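Local structure of putative uncharacterized protein Ta1305 (Thermoplasma acidophilum, 4RKS) at residues A[306-311]-A[322-327]. The protein catalyses the ATP-dependent phosphorylation of (R)-mevalonate to mevalonate 3-phosphate in an alternative mevalonate pathway of extreme acidophiles. Numbering follows the deposited sequence.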
# COMPACT_ATOMS: atom_id res chain seq x y z
N GLU A 306 6.26 23.12 -6.27
CA GLU A 306 6.63 24.51 -5.99
C GLU A 306 6.06 25.00 -4.64
O GLU A 306 6.59 25.93 -4.05
CB GLU A 306 6.16 25.41 -7.12
CG GLU A 306 4.84 24.98 -7.75
CD GLU A 306 4.40 25.91 -8.87
OE1 GLU A 306 4.76 27.11 -8.83
OE2 GLU A 306 3.70 25.43 -9.79
N ASN A 307 5.00 24.34 -4.17
CA ASN A 307 4.37 24.71 -2.90
C ASN A 307 4.59 23.70 -1.76
O ASN A 307 4.04 23.87 -0.67
CB ASN A 307 2.87 24.91 -3.12
CG ASN A 307 2.57 25.98 -4.15
OD1 ASN A 307 3.13 27.08 -4.10
ND2 ASN A 307 1.69 25.66 -5.09
N ALA A 308 5.41 22.68 -2.00
CA ALA A 308 5.60 21.61 -1.03
C ALA A 308 6.32 22.05 0.25
O ALA A 308 5.90 21.69 1.34
CB ALA A 308 6.36 20.44 -1.66
N ASP A 309 7.40 22.82 0.12
CA ASP A 309 8.12 23.30 1.31
C ASP A 309 7.25 24.24 2.11
O ASP A 309 7.28 24.22 3.35
CB ASP A 309 9.43 23.98 0.94
CG ASP A 309 10.53 22.97 0.61
OD1 ASP A 309 10.60 21.93 1.30
OD2 ASP A 309 11.30 23.22 -0.33
N ARG A 310 6.47 25.06 1.41
CA ARG A 310 5.51 25.94 2.07
C ARG A 310 4.51 25.17 2.94
O ARG A 310 4.31 25.50 4.11
CB ARG A 310 4.77 26.76 1.03
CG ARG A 310 3.66 27.60 1.59
CD ARG A 310 3.32 28.68 0.58
NE ARG A 310 2.12 29.42 0.96
CZ ARG A 310 1.51 30.29 0.16
NH1 ARG A 310 1.99 30.51 -1.06
NH2 ARG A 310 0.43 30.93 0.59
N LEU A 311 3.88 24.16 2.35
CA LEU A 311 2.94 23.31 3.09
C LEU A 311 3.62 22.61 4.27
O LEU A 311 3.10 22.60 5.38
CB LEU A 311 2.31 22.28 2.16
CG LEU A 311 1.29 21.36 2.83
CD1 LEU A 311 0.17 22.17 3.50
CD2 LEU A 311 0.72 20.42 1.79
N LYS A 322 5.46 15.63 10.60
CA LYS A 322 5.40 15.80 9.16
C LYS A 322 6.49 15.03 8.40
O LYS A 322 7.63 14.95 8.83
CB LYS A 322 5.50 17.29 8.81
CG LYS A 322 4.37 18.13 9.39
CD LYS A 322 4.62 19.62 9.21
CE LYS A 322 5.76 20.11 10.11
NZ LYS A 322 6.03 21.58 9.96
N LYS A 323 6.11 14.46 7.26
CA LYS A 323 7.07 13.83 6.37
C LYS A 323 6.83 14.29 4.93
O LYS A 323 5.69 14.44 4.50
CB LYS A 323 6.99 12.31 6.44
CG LYS A 323 8.26 11.64 6.90
CD LYS A 323 8.40 11.73 8.41
CE LYS A 323 9.66 11.02 8.88
NZ LYS A 323 9.82 11.06 10.37
N MET A 324 7.92 14.48 4.19
CA MET A 324 7.83 14.83 2.78
C MET A 324 7.95 13.56 1.95
O MET A 324 8.98 12.88 2.00
CB MET A 324 8.92 15.83 2.40
CG MET A 324 8.87 16.31 0.95
SD MET A 324 7.46 17.38 0.58
CE MET A 324 7.96 18.88 1.45
N LEU A 325 6.91 13.24 1.19
CA LEU A 325 6.84 11.99 0.43
C LEU A 325 6.80 12.21 -1.08
O LEU A 325 6.45 13.29 -1.56
CB LEU A 325 5.60 11.19 0.85
CG LEU A 325 5.38 10.90 2.33
CD1 LEU A 325 4.08 10.12 2.56
CD2 LEU A 325 6.56 10.13 2.91
N ARG A 326 7.14 11.17 -1.83
CA ARG A 326 7.02 11.22 -3.28
C ARG A 326 6.60 9.86 -3.85
O ARG A 326 6.80 8.82 -3.21
CB ARG A 326 8.34 11.67 -3.92
CG ARG A 326 9.51 10.76 -3.65
CD ARG A 326 10.63 11.00 -4.67
NE ARG A 326 10.95 12.42 -4.82
CZ ARG A 326 11.99 12.88 -5.51
NH1 ARG A 326 12.82 12.03 -6.11
NH2 ARG A 326 12.21 14.19 -5.59
N ILE A 327 6.04 9.87 -5.05
CA ILE A 327 5.61 8.62 -5.71
C ILE A 327 6.83 7.86 -6.22
O ILE A 327 7.67 8.46 -6.87
CB ILE A 327 4.67 8.89 -6.90
CG1 ILE A 327 3.45 9.71 -6.46
CG2 ILE A 327 4.27 7.59 -7.60
CD1 ILE A 327 2.89 9.32 -5.15
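M324 leaves strand 322-327 with CG opposite the backbone N (chi1 -177°), and the chain then bends at each of the next two torsions. The thioether curls, and its methyl end reaches the helix that carries A308. CE makes most of the contact. It lies 3.8 Å from A308 CB, an apolar contact, and 3.5 Å from A308 O. The sulfur SD of M324 stands 3.9 Å from the CB methyl of A308. The CB of A308 points at the strand. CE thus meets both the CB and the carbonyl O of A308, while SD meets CB. No hydrogen bond joins the two segments. D309 borders the patch. Its CB points away from the strand, but CG lies beside the backbone N (chi1 -78°), and OD1, one oxygen of the carboxylate, comes back to M324 CE. The two atoms are 4.0 Å apart, and the two side chains cross at about a right angle.

The backbones stay well apart, with 8.1 Å between the CA atoms of A308 and M324. This is a short helix packed on a face of beta-sheet in the C-terminal part of a GHMP kinase fold, away from the mevalonate and ATP sites. Strand 321-327 pairs antiparallel with strands 193-199 and 53-59. The helix also rests on strand 193-199 and on strand 298-304 beyond it: A308 touches S194 and V303, and L311 touches V196, V301 and V303. Inside the helix segment, L311 N donates to N307 O at 3.0 Å. Two residues before M324, K322 also points its CB toward the helix. Its NZ donates to F312 O, and its charge makes a cation-pi contact with F312, tying the start of the strand segment to the far end of the same helix.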